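Side-chain contact in cell division cycle protein 123 (Schizosaccharomyces pombe, PDB 4ZGP), which acts as an ATP-dependent chaperone that binds the gamma subunit of eIF2 and allows it to assemble with the alpha and beta subunits: residues Trp273-Ser278 and Glu287-Pro292. Numbering follows the deposited sequence.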
loop_
_atom_site.group_PDB
_atom_site.type_symbol
_atom_site.label_atom_id
_atom_site.label_comp_id
_atom_site.label_asym_id
_atom_site.label_seq_id
_atom_site.Cartn_x
_atom_site.Cartn_y
_atom_site.Cartn_z
ATOM N N TRP A 273 -11.226 11.439 9.333
ATOM C CA TRP A 273 -10.889 12.361 8.266
ATOM C C TRP A 273 -11.436 13.756 8.552
ATOM O O TRP A 273 -10.927 14.735 8.019
ATOM C CB TRP A 273 -11.383 11.813 6.923
ATOM C CG TRP A 273 -10.369 10.860 6.402
ATOM C CD1 TRP A 273 -10.414 9.499 6.461
ATOM C CD2 TRP A 273 -9.087 11.198 5.844
ATOM N NE1 TRP A 273 -9.250 8.966 5.939
ATOM C CE2 TRP A 273 -8.423 9.990 5.553
ATOM C CE3 TRP A 273 -8.450 12.398 5.546
ATOM C CZ2 TRP A 273 -7.151 9.954 4.979
ATOM C CZ3 TRP A 273 -7.194 12.362 4.966
ATOM C CH2 TRP A 273 -6.559 11.144 4.689
ATOM N N SER A 274 -12.448 13.845 9.412
ATOM C CA SER A 274 -12.905 15.155 9.848
ATOM C C SER A 274 -11.772 15.864 10.551
ATOM O O SER A 274 -11.471 17.012 10.249
ATOM C CB SER A 274 -14.126 15.052 10.777
ATOM O OG SER A 274 -15.156 14.302 10.166
ATOM N N GLU A 275 -11.108 15.193 11.487
ATOM C CA GLU A 275 -10.029 15.897 12.169
ATOM C C GLU A 275 -8.796 16.053 11.268
ATOM O O GLU A 275 -8.100 17.051 11.357
ATOM C CB GLU A 275 -9.663 15.209 13.489
ATOM C CG GLU A 275 -9.117 13.819 13.377
ATOM C CD GLU A 275 -9.157 13.072 14.707
ATOM O OE1 GLU A 275 -8.943 13.707 15.766
ATOM O OE2 GLU A 275 -9.401 11.844 14.680
ATOM N N LEU A 276 -8.538 15.092 10.384
ATOM C CA LEU A 276 -7.364 15.215 9.500
ATOM C C LEU A 276 -7.503 16.391 8.543
ATOM O O LEU A 276 -6.544 17.117 8.279
ATOM C CB LEU A 276 -7.156 13.927 8.708
ATOM C CG LEU A 276 -6.624 12.749 9.519
ATOM C CD1 LEU A 276 -6.752 11.476 8.663
ATOM C CD2 LEU A 276 -5.189 12.973 10.006
ATOM N N GLU A 277 -8.717 16.563 8.036
ATOM C CA GLU A 277 -9.032 17.657 7.130
ATOM C C GLU A 277 -8.918 19.025 7.796
ATOM O O GLU A 277 -8.460 19.983 7.184
ATOM C CB GLU A 277 -10.435 17.464 6.580
ATOM C CG GLU A 277 -10.825 18.453 5.528
ATOM C CD GLU A 277 -12.168 18.110 4.931
ATOM O OE1 GLU A 277 -12.722 17.040 5.279
ATOM O OE2 GLU A 277 -12.668 18.905 4.116
ATOM N N SER A 278 -9.315 19.110 9.059
ATOM C CA SER A 278 -9.310 20.402 9.732
ATOM C C SER A 278 -7.956 20.682 10.381
ATOM O O SER A 278 -7.613 21.835 10.656
ATOM C CB SER A 278 -10.443 20.473 10.762
ATOM O OG SER A 278 -10.268 19.501 11.774
ATOM N N GLU A 287 0.358 14.948 15.826
ATOM C CA GLU A 287 -0.450 14.142 16.739
ATOM C C GLU A 287 -0.040 12.696 16.619
ATOM O O GLU A 287 0.130 12.199 15.519
ATOM C CB GLU A 287 -1.940 14.264 16.440
ATOM C CG GLU A 287 -2.588 15.502 17.025
ATOM C CD GLU A 287 -4.105 15.403 17.060
ATOM O OE1 GLU A 287 -4.641 14.298 17.300
ATOM O OE2 GLU A 287 -4.766 16.436 16.841
ATOM N N ILE A 288 0.091 12.005 17.743
ATOM C CA ILE A 288 0.488 10.603 17.704
ATOM C C ILE A 288 -0.535 9.756 18.431
ATOM O O ILE A 288 -0.864 10.038 19.585
ATOM C CB ILE A 288 1.860 10.413 18.324
ATOM C CG1 ILE A 288 2.884 11.295 17.602
ATOM C CG2 ILE A 288 2.249 8.934 18.309
ATOM C CD1 ILE A 288 4.228 11.371 18.319
ATOM N N ARG A 289 -1.076 8.741 17.766
ATOM C CA ARG A 289 -2.000 7.846 18.457
ATOM C C ARG A 289 -1.566 6.402 18.419
ATOM O O ARG A 289 -1.161 5.889 17.387
ATOM C CB ARG A 289 -3.398 7.973 17.886
ATOM C CG ARG A 289 -4.001 9.315 18.204
ATOM C CD ARG A 289 -5.383 9.460 17.663
ATOM N NE ARG A 289 -5.806 10.847 17.841
ATOM C CZ ARG A 289 -6.933 11.355 17.375
ATOM N NH1 ARG A 289 -7.791 10.595 16.715
ATOM N NH2 ARG A 289 -7.203 12.643 17.584
ATOM N N LEU A 290 -1.661 5.752 19.569
ATOM C CA LEU A 290 -1.340 4.344 19.684
ATOM C C LEU A 290 -2.569 3.628 20.202
ATOM O O LEU A 290 -3.443 4.256 20.788
ATOM C CB LEU A 290 -0.166 4.126 20.645
ATOM C CG LEU A 290 1.051 5.008 20.394
ATOM C CD1 LEU A 290 2.059 4.881 21.530
ATOM C CD2 LEU A 290 1.664 4.631 19.039
ATOM N N ILE A 291 -2.637 2.319 19.984
ATOM C CA ILE A 291 -3.737 1.523 20.525
ATOM C C ILE A 291 -3.664 1.539 22.062
ATOM O O ILE A 291 -2.619 1.262 22.632
ATOM C CB ILE A 291 -3.685 0.075 19.992
ATOM C CG1 ILE A 291 -3.882 0.057 18.467
ATOM C CG2 ILE A 291 -4.718 -0.811 20.692
ATOM C CD1 ILE A 291 -5.304 0.367 18.020
ATOM N N PRO A 292 -4.766 1.918 22.729
ATOM C CA PRO A 292 -4.838 1.907 24.198
ATOM C C PRO A 292 -4.822 0.482 24.757
ATOM O O PRO A 292 -5.267 -0.438 24.082
ATOM C CB PRO A 292 -6.184 2.584 24.504
ATOM C CG PRO A 292 -6.628 3.211 23.209
ATOM C CD PRO A 292 -6.015 2.402 22.114
#
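Glu275, on the short helix 273-278, and Arg289, at the end of strand 287-289, reach for each other from opposite directions and meet in a two-pronged salt bridge. The guanidinium grips end-on with its two terminal nitrogens, one to each carboxylate oxygen: Arg289 NH2 lies 2.7 Å from Glu275 OE1, and Arg289 NH1 lies 2.9 Å from Glu275 OE2. The fit is not coplanar, for the two planes stand 62° apart; OE1 is approached from above the carboxylate plane, OE2 on its syn side but well out of plane, and neither hydrogen bond is straight. Arg289 runs out fully extended, with CG beside the backbone N (chi1 -68°), which carries the charged end across to the helix. Arg289 NH2 also makes a weak, salt-bridging hydrogen bond of 3.1 Å to Glu287 OE1, two residues back on the same strand. The second shell fixes both partners: Glu275 OE2 accepts from the backbone N of Ser272, just ahead of the helix, and Arg289 NH1 donates to Leu270 O, while Phe271 touches Arg289. With an alanine in place of Glu275, the guanidinium would probably keep just the weak bond to Glu287 as a carboxylate partner in this cluster, and Ser272 N would lose this acceptor. The contact thus joins the helix to an edge strand of the five-stranded mixed sheet of this ATP-grasp protein; the side chain of Arg289 lies about 10 Å from that of ATP-binding Arg195. Glu275 OE1 and Glu287 OE1 lie 4.6 Å apart, and the one guanidinium between the two carboxylates probably offsets their mutual repulsion at this partly exposed surface.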